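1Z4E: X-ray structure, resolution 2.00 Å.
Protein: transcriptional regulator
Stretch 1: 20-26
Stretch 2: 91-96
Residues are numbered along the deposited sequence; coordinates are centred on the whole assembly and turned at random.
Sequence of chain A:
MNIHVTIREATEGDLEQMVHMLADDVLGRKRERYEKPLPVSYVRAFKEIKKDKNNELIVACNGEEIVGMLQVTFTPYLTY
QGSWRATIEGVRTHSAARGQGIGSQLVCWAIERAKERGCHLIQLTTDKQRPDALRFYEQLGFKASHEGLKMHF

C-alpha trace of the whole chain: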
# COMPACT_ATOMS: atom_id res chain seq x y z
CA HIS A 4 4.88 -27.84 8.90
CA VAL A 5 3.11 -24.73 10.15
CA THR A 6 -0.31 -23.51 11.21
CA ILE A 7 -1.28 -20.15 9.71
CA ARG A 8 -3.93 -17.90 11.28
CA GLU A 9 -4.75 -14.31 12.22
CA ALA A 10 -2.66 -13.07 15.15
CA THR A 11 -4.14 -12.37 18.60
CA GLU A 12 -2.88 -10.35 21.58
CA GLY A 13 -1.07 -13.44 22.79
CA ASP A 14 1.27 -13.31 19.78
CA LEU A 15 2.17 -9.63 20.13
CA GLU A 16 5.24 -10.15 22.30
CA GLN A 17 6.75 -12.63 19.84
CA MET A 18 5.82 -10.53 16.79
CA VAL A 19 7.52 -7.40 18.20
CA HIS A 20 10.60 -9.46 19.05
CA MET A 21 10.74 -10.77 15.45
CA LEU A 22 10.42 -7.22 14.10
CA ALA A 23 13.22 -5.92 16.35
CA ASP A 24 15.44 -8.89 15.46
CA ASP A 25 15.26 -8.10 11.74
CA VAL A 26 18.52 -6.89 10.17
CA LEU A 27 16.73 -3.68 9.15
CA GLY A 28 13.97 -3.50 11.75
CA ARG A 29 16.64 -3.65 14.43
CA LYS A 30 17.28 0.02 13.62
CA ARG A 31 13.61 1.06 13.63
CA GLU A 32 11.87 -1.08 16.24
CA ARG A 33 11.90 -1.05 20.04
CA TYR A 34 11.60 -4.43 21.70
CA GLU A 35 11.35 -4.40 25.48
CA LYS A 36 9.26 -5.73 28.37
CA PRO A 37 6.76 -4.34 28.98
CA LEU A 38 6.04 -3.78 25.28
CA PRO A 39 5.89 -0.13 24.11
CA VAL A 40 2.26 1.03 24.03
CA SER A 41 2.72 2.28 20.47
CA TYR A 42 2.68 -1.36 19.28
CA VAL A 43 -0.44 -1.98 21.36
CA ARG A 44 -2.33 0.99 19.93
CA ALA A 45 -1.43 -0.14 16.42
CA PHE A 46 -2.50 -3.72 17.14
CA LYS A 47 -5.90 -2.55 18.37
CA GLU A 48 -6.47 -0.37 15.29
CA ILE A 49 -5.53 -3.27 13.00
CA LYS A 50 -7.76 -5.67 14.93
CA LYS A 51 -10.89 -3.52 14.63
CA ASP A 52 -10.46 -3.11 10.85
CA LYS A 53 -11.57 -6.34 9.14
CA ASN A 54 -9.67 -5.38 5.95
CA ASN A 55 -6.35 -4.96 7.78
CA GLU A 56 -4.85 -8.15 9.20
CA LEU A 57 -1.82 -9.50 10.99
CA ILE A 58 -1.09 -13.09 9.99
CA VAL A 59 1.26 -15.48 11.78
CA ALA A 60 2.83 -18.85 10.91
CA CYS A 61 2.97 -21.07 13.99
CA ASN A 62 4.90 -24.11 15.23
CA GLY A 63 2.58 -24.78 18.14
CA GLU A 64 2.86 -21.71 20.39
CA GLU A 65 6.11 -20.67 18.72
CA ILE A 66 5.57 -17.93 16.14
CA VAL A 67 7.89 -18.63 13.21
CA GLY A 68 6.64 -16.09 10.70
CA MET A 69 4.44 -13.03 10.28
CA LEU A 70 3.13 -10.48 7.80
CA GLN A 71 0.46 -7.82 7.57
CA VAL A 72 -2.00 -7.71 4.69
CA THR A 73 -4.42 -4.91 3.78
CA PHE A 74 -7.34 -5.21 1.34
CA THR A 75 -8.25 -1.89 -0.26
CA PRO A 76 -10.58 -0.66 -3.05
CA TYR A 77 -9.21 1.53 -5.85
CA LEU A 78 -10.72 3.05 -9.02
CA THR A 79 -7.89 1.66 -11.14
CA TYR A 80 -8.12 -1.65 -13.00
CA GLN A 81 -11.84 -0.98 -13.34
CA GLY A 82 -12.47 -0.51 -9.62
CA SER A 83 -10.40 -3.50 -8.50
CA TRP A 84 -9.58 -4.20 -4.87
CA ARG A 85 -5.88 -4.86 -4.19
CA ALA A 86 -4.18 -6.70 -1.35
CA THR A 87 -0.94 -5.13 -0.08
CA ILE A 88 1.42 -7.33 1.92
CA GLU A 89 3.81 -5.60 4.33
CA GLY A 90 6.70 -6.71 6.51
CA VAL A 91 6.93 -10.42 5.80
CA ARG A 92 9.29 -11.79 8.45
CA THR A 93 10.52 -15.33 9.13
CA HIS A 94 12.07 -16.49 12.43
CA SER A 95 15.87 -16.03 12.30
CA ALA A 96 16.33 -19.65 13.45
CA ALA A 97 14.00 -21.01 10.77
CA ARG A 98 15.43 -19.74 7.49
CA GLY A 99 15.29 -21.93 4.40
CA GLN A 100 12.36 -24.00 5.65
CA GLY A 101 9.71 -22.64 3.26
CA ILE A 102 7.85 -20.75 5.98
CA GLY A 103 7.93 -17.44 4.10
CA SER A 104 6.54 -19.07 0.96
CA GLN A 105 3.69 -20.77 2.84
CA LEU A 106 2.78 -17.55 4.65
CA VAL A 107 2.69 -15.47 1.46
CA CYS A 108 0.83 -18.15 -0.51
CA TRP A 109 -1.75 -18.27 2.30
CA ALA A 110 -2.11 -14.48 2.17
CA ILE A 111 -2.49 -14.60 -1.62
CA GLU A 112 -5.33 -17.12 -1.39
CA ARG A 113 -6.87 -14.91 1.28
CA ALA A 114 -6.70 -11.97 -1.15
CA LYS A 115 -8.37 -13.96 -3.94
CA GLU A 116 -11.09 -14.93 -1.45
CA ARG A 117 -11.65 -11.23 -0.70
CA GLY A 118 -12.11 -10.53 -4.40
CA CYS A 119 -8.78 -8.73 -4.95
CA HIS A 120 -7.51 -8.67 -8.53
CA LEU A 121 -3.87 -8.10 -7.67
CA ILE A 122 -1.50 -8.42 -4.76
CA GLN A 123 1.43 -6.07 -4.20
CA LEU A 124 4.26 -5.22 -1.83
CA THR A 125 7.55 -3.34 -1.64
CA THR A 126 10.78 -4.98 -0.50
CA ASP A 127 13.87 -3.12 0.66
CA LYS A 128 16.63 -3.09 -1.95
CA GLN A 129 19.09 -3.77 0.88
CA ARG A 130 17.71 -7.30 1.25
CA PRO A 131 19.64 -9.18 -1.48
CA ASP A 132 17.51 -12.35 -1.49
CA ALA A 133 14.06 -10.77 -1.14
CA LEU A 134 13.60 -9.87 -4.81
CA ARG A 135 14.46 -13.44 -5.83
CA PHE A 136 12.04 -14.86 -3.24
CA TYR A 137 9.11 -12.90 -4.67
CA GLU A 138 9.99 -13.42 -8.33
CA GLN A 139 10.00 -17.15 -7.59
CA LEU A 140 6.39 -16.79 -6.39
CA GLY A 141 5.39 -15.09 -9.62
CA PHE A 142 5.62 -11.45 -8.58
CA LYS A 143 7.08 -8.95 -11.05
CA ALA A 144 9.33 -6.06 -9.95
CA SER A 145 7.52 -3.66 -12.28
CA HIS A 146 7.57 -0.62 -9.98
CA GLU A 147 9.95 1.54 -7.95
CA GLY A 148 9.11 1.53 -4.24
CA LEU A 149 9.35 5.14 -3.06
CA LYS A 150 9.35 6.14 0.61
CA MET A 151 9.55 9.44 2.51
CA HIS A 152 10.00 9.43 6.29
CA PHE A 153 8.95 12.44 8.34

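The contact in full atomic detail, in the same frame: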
# COMPACT_ATOMS: atom_id res chain seq x y z
N HIS A 20 9.24 -8.95 18.95
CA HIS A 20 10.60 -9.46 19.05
C HIS A 20 11.15 -9.78 17.65
O HIS A 20 12.30 -9.45 17.33
CB HIS A 20 10.65 -10.72 19.93
CG HIS A 20 12.03 -11.17 20.26
ND1 HIS A 20 12.90 -10.41 21.02
CD2 HIS A 20 12.71 -12.29 19.92
CE1 HIS A 20 14.06 -11.05 21.13
NE2 HIS A 20 13.97 -12.19 20.47
N MET A 21 10.33 -10.41 16.81
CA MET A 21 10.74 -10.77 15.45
C MET A 21 11.05 -9.50 14.66
O MET A 21 12.04 -9.43 13.93
CB MET A 21 9.63 -11.59 14.75
CG MET A 21 10.06 -12.29 13.44
SD MET A 21 8.84 -13.49 12.78
CE MET A 21 8.83 -14.71 14.07
N LEU A 22 10.20 -8.48 14.80
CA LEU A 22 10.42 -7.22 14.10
C LEU A 22 11.75 -6.57 14.51
O LEU A 22 12.52 -6.12 13.66
CB LEU A 22 9.28 -6.24 14.38
CG LEU A 22 7.90 -6.58 13.79
CD1 LEU A 22 6.88 -5.54 14.25
CD2 LEU A 22 7.99 -6.61 12.27
N ALA A 23 12.00 -6.53 15.82
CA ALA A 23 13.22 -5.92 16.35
C ALA A 23 14.48 -6.71 16.02
O ALA A 23 15.57 -6.16 15.98
CB ALA A 23 13.10 -5.76 17.86
N ASP A 24 14.31 -8.01 15.78
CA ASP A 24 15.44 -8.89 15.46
C ASP A 24 15.84 -8.82 13.99
O ASP A 24 16.91 -9.30 13.61
CB ASP A 24 15.09 -10.33 15.82
CG ASP A 24 16.14 -10.97 16.71
OD1 ASP A 24 16.29 -10.52 17.87
OD2 ASP A 24 16.81 -11.92 16.24
N ASP A 25 14.98 -8.23 13.16
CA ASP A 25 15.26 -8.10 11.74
C ASP A 25 16.50 -7.24 11.49
O ASP A 25 16.73 -6.24 12.16
CB ASP A 25 14.07 -7.48 11.02
CG ASP A 25 14.30 -7.34 9.53
OD1 ASP A 25 14.31 -8.37 8.83
OD2 ASP A 25 14.48 -6.19 9.06
N VAL A 26 17.30 -7.63 10.50
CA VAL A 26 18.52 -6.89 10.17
C VAL A 26 18.25 -5.40 9.96
O VAL A 26 19.07 -4.57 10.32
CB VAL A 26 19.19 -7.46 8.90
CG1 VAL A 26 20.49 -6.72 8.62
CG2 VAL A 26 19.45 -8.95 9.09
N VAL A 91 6.94 -8.98 5.69
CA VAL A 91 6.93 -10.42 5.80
C VAL A 91 8.23 -10.77 6.52
O VAL A 91 9.32 -10.46 6.04
CB VAL A 91 6.92 -11.09 4.41
CG1 VAL A 91 6.99 -12.61 4.56
CG2 VAL A 91 5.66 -10.70 3.66
N ARG A 92 8.11 -11.41 7.68
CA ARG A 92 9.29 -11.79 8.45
C ARG A 92 9.25 -13.27 8.79
O ARG A 92 8.18 -13.82 9.06
CB ARG A 92 9.36 -10.97 9.74
CG ARG A 92 9.37 -9.45 9.56
CD ARG A 92 10.76 -8.93 9.16
NE ARG A 92 10.78 -7.47 9.09
CZ ARG A 92 10.57 -6.76 7.98
NH1 ARG A 92 10.33 -7.37 6.82
NH2 ARG A 92 10.61 -5.43 8.03
N THR A 93 10.41 -13.92 8.77
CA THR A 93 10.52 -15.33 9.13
C THR A 93 11.49 -15.39 10.31
O THR A 93 12.44 -14.61 10.38
CB THR A 93 11.08 -16.18 7.96
OG1 THR A 93 10.14 -16.16 6.87
CG2 THR A 93 11.29 -17.62 8.40
N HIS A 94 11.23 -16.31 11.24
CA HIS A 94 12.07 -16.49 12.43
C HIS A 94 13.54 -16.66 11.99
O HIS A 94 13.82 -17.42 11.07
CB HIS A 94 11.60 -17.73 13.19
CG HIS A 94 12.15 -17.85 14.57
ND1 HIS A 94 13.50 -17.96 14.83
CD2 HIS A 94 11.53 -17.88 15.78
CE1 HIS A 94 13.69 -18.06 16.14
NE2 HIS A 94 12.51 -18.02 16.73
N SER A 95 14.45 -15.96 12.65
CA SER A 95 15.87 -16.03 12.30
C SER A 95 16.49 -17.43 12.46
O SER A 95 17.53 -17.72 11.88
CB SER A 95 16.68 -15.02 13.12
OG SER A 95 16.66 -15.33 14.50
N ALA A 96 15.83 -18.29 13.24
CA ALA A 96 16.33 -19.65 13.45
C ALA A 96 15.57 -20.65 12.58
O ALA A 96 15.69 -21.86 12.76
CB ALA A 96 16.20 -20.04 14.92
O HOH W 1 11.42 -5.54 11.00

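A helical segment from residue 20 onward, together with Asp25, lies across the end of a strand, 91-93, and the loop that follows. The helix and strand axes run nearly at right angles, at 92°, and come within 8.9 Å of each other. The contact is small. It buries 328 Å² summed over both sides, and most of that belongs to Arg92 and Met21. No direct hydrogen bond crosses between the stretches.

Van der Waals packing centres on Met21. Its CA-to-CB bond points toward the second stretch. With chi1 and chi2 both t, the side chain extends and lays its sulfur along the backbone. Met21 SD is 3.8 Å from Arg92 O and 4.0 Å from His94 N. Met21 SD also lies 4.0 Å from Arg92 CB. The terminal methyl, turned by an m chi3, reaches His94, with Met21 CE 4.2 Å from His94 CB. A long, unbranched side chain suits this place, because it can follow the strand into the loop. Leu22 is buried, and its CD2 packs 4.2 Å from Arg92 CG. Here the arginine contributes its aliphatic part.

The charged contact pairs Asp25 with Arg92. Both CA-to-CB bonds point toward the opposite stretch. Asp25 OD1 lies over one face of the guanidinium, 3.7 Å from Arg92 NE. This is a long salt bridge. The oxygen is well out of the guanidinium plane, so the attraction is between charges and no N-H points at it. Asp25 OD1 is hydrogen-bonded elsewhere in the structure.

One water supplies the hydrogen-bonded link. Arg92 NE donates to water 1 at 2.8 Å, and water 1 donates to Leu22 O at 2.9 Å. Arginine suits this site because its CG can pack against Leu22 CD2 while NE binds the water. Within its own stretch, Arg92 NH1 makes a weak hydrogen bond to Val91 O at 3.3 Å, which ties the guanidinium back to the strand.

At the exposed margin, Asp24 and Ser95 face each other. Asp24 OD2 and Ser95 OG are 3.8 Å apart, a loose polar approach. A carboxylate and a hydroxyl both suit a site open to solvent. Next to Ser95, the loop is braced from within: Ala96 N donates to His94 ND1 at 2.8 Å. His94 points away overall, yet its CB still meets the Met21 methyl. Its ring accepts the bond from Ala96 N, and its CB takes part in the packing.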